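Local coordinates for protein arabinofuranosidase (Bifidobacterium longum, PDB 2Y2W) that hydrolyses terminal alpha-L-arabinofuranosyl bonds of plant cell-wall arabinans and arabinoxylan, as a family 51 glycoside hydrolase, at residues 178-183 / 208-213. Residues are numbered along the deposited sequence; the frame is centred on the assembly and turned at random.
Sequences LDELEY and KMWCIG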
ATOM      1  N   LEU D 178      -4.764  -4.192  13.441  1.00 18.83           N
ATOM      2  CA  LEU D 178      -5.307  -5.445  13.978  1.00 18.93           C
ATOM      3  C   LEU D 178      -4.374  -6.114  14.991  1.00 19.10           C
ATOM      4  O   LEU D 178      -4.838  -6.774  15.926  1.00 19.07           O
ATOM      5  CB  LEU D 178      -5.657  -6.420  12.849  1.00 18.75           C
ATOM      6  CG  LEU D 178      -6.768  -5.989  11.882  1.00 18.77           C
ATOM      7  CD1 LEU D 178      -6.871  -6.954  10.706  1.00 18.76           C
ATOM      8  CD2 LEU D 178      -8.118  -5.856  12.588  1.00 18.49           C
ATOM      9  N   ASP D 179      -3.065  -5.948  14.798  1.00 19.33           N
ATOM     10  CA  ASP D 179      -2.076  -6.456  15.750  1.00 19.60           C
ATOM     11  C   ASP D 179      -2.188  -5.747  17.107  1.00 19.77           C
ATOM     12  O   ASP D 179      -2.214  -6.406  18.150  1.00 19.64           O
ATOM     13  CB  ASP D 179      -0.651  -6.339  15.186  1.00 19.53           C
ATOM     14  CG  ASP D 179      -0.369  -7.329  14.050  1.00 19.63           C
ATOM     15  OD1 ASP D 179      -1.193  -8.237  13.795  1.00 19.16           O
ATOM     16  OD2 ASP D 179       0.693  -7.189  13.402  1.00 19.52           O
ATOM     17  N   GLU D 180      -2.275  -4.415  17.086  1.00 20.04           N
ATOM     18  CA  GLU D 180      -2.410  -3.624  18.316  1.00 20.49           C
ATOM     19  C   GLU D 180      -3.739  -3.882  19.020  1.00 20.57           C
ATOM     20  O   GLU D 180      -3.798  -3.901  20.247  1.00 20.70           O
ATOM     21  CB  GLU D 180      -2.232  -2.125  18.044  1.00 20.63           C
ATOM     22  CG  GLU D 180      -2.341  -1.260  19.304  1.00 21.25           C
ATOM     23  CD  GLU D 180      -1.739   0.125  19.155  1.00 22.45           C
ATOM     24  OE1 GLU D 180      -1.950   0.776  18.104  1.00 22.77           O
ATOM     25  OE2 GLU D 180      -1.062   0.569  20.109  1.00 23.07           O
ATOM     26  N   LEU D 181      -4.796  -4.077  18.234  1.00 20.72           N
ATOM     27  CA  LEU D 181      -6.118  -4.395  18.764  1.00 20.76           C
ATOM     28  C   LEU D 181      -6.090  -5.705  19.556  1.00 20.88           C
ATOM     29  O   LEU D 181      -6.605  -5.780  20.671  1.00 20.89           O
ATOM     30  CB  LEU D 181      -7.135  -4.469  17.617  1.00 20.75           C
ATOM     31  CG  LEU D 181      -8.561  -4.962  17.885  1.00 20.49           C
ATOM     32  CD1 LEU D 181      -9.294  -4.067  18.878  1.00 20.39           C
ATOM     33  CD2 LEU D 181      -9.318  -5.046  16.577  1.00 20.46           C
ATOM     34  N   GLU D 182      -5.476  -6.726  18.966  1.00 20.97           N
ATOM     35  CA  GLU D 182      -5.309  -8.027  19.601  1.00 21.19           C
ATOM     36  C   GLU D 182      -4.429  -7.930  20.851  1.00 21.18           C
ATOM     37  O   GLU D 182      -4.737  -8.537  21.873  1.00 21.07           O
ATOM     38  CB  GLU D 182      -4.709  -9.009  18.596  1.00 21.25           C
ATOM     39  CG  GLU D 182      -4.604 -10.451  19.062  1.00 22.35           C
ATOM     40  CD  GLU D 182      -4.060 -11.376  17.975  1.00 24.12           C
ATOM     41  OE1 GLU D 182      -4.041 -10.973  16.788  1.00 24.35           O
ATOM     42  OE2 GLU D 182      -3.662 -12.513  18.301  1.00 24.54           O
ATOM     43  N   TYR D 183      -3.341  -7.165  20.762  1.00 21.27           N
ATOM     44  CA  TYR D 183      -2.413  -7.000  21.883  1.00 21.36           C
ATOM     45  C   TYR D 183      -3.083  -6.308  23.060  1.00 21.62           C
ATOM     46  O   TYR D 183      -2.896  -6.698  24.215  1.00 21.69           O
ATOM     47  CB  TYR D 183      -1.174  -6.204  21.459  1.00 21.22           C
ATOM     48  CG  TYR D 183      -0.254  -5.848  22.608  1.00 20.89           C
ATOM     49  CD1 TYR D 183       0.774  -6.703  22.992  1.00 20.47           C
ATOM     50  CD2 TYR D 183      -0.419  -4.655  23.316  1.00 20.70           C
ATOM     51  CE1 TYR D 183       1.612  -6.386  24.046  1.00 20.33           C
ATOM     52  CE2 TYR D 183       0.414  -4.329  24.376  1.00 20.15           C
ATOM     53  CZ  TYR D 183       1.428  -5.198  24.734  1.00 20.36           C
ATOM     54  OH  TYR D 183       2.257  -4.880  25.780  1.00 20.16           O
ATOM     55  N   LYS D 208     -12.445   1.034  23.847  1.00 26.61           N
ATOM     56  CA  LYS D 208     -13.625   1.088  22.979  1.00 26.76           C
ATOM     57  C   LYS D 208     -13.442   2.006  21.775  1.00 26.67           C
ATOM     58  O   LYS D 208     -13.702   1.610  20.636  1.00 26.78           O
ATOM     59  CB  LYS D 208     -14.839   1.575  23.772  1.00 26.90           C
ATOM     60  CG  LYS D 208     -15.788   0.492  24.243  1.00 27.69           C
ATOM     61  CD  LYS D 208     -16.959   1.120  24.996  1.00 28.56           C
ATOM     62  CE  LYS D 208     -18.092   0.130  25.206  1.00 29.15           C
ATOM     63  NZ  LYS D 208     -19.275   0.782  25.836  1.00 30.01           N
ATOM     64  N   MET D 209     -13.007   3.234  22.043  1.00 26.60           N
ATOM     65  CA  MET D 209     -12.941   4.280  21.029  1.00 26.56           C
ATOM     66  C   MET D 209     -11.562   4.350  20.371  1.00 26.20           C
ATOM     67  O   MET D 209     -10.544   4.526  21.048  1.00 26.00           O
ATOM     68  CB  MET D 209     -13.332   5.629  21.641  1.00 26.80           C
ATOM     69  CG  MET D 209     -13.797   6.668  20.643  1.00 27.51           C
ATOM     70  SD  MET D 209     -14.539   8.076  21.485  1.00 29.68           S
ATOM     71  CE  MET D 209     -14.746   9.221  20.124  1.00 28.61           C
ATOM     72  N   TRP D 210     -11.552   4.207  19.047  1.00 25.81           N
ATOM     73  CA  TRP D 210     -10.320   4.181  18.261  1.00 25.58           C
ATOM     74  C   TRP D 210     -10.360   5.203  17.133  1.00 25.59           C
ATOM     75  O   TRP D 210     -11.375   5.341  16.447  1.00 25.68           O
ATOM     76  CB  TRP D 210     -10.090   2.793  17.656  1.00 25.36           C
ATOM     77  CG  TRP D 210      -9.822   1.704  18.649  1.00 24.90           C
ATOM     78  CD1 TRP D 210     -10.709   1.163  19.534  1.00 24.42           C
ATOM     79  CD2 TRP D 210      -8.588   0.998  18.837  1.00 24.47           C
ATOM     80  NE1 TRP D 210     -10.100   0.179  20.273  1.00 24.29           N
ATOM     81  CE2 TRP D 210      -8.800   0.055  19.863  1.00 24.15           C
ATOM     82  CE3 TRP D 210      -7.324   1.073  18.239  1.00 24.46           C
ATOM     83  CZ2 TRP D 210      -7.798  -0.807  20.305  1.00 24.07           C
ATOM     84  CZ3 TRP D 210      -6.329   0.218  18.678  1.00 24.28           C
ATOM     85  CH2 TRP D 210      -6.572  -0.711  19.702  1.00 24.16           C
ATOM     86  N   CYS D 211      -9.248   5.906  16.940  1.00 25.54           N
ATOM     87  CA  CYS D 211      -9.099   6.824  15.815  1.00 25.64           C
ATOM     88  C   CYS D 211      -8.286   6.180  14.696  1.00 25.74           C
ATOM     89  O   CYS D 211      -7.107   5.858  14.872  1.00 25.65           O
ATOM     90  CB  CYS D 211      -8.451   8.134  16.262  1.00 25.56           C
ATOM     91  SG  CYS D 211      -9.409   9.025  17.489  1.00 25.53           S
ATOM     92  N   ILE D 212      -8.931   5.986  13.551  1.00 25.85           N
ATOM     93  CA  ILE D 212      -8.285   5.373  12.401  1.00 26.08           C
ATOM     94  C   ILE D 212      -7.489   6.432  11.637  1.00 26.23           C
ATOM     95  O   ILE D 212      -7.999   7.086  10.721  1.00 26.24           O
ATOM     96  CB  ILE D 212      -9.307   4.641  11.496  1.00 26.17           C
ATOM     97  CG1 ILE D 212     -10.169   3.694  12.337  1.00 26.17           C
ATOM     98  CG2 ILE D 212      -8.594   3.858  10.399  1.00 26.14           C
ATOM     99  CD1 ILE D 212     -11.503   3.354  11.729  1.00 26.52           C
ATOM    100  N   GLY D 213      -6.235   6.601  12.044  1.00 26.40           N
ATOM    101  CA  GLY D 213      -5.348   7.593  11.453  1.00 26.47           C
ATOM    102  C   GLY D 213      -5.509   8.963  12.069  1.00 26.65           C
ATOM    103  O   GLY D 213      -6.370   9.174  12.928  1.00 26.58           O
TER
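L181 and W210 mark the nearest backbone approach of the two segments, their CA atoms 9.6 Å apart. The indole of W210 bridges most of that gap and meets backbone as well as side chain; no hydrogen bond links the segments. Residues 178-183 lie within helix 174-185, with E182 N bonded to L178 O at 3.1 Å, while 209-212 is the fourth strand of the eight-stranded parallel barrel. The helix follows the third strand, 162-167, so the contact belongs to a beta-alpha-beta crossover of the (beta/alpha)8 fold, in which the link from helix to strand also carries helix 191-198.

W210 does the reaching. Its first torsion (chi1 -66°) sets CG anti to the carbonyl carbon, and the six-membered ring extends to the helix. There W210 CH2 lies 3.8 Å from L181 CA, which comes in at a slant to the ring plane. The side chain of L181 adds its CD1 branch, 3.9 Å from W210 CZ2; with CG anti to the backbone N (chi1 172°), this leucine also reaches M241 and A244 of helix 227-244. One residue earlier, E180 brings its aliphatic CG to 4.3 Å from W210 CH2, and its carbonyl O lies at the indole edge, near the ring plane.

The pyrrole end is tied to the residues just before the strand: W210 NE1 donates to I207 O, and K208 O lies in plane at the ring edge, 3.2 Å from W210 CD1. The indole also touches L165, M241 and L250, placing it between barrel strands and an outer helix.

All three touching residues are buried. With the indole N-H satisfied by I207 O, W210 turns ring carbons to the helix, and van der Waals packing on L181 and the helix backbone, without any polar bond, joins the two segments.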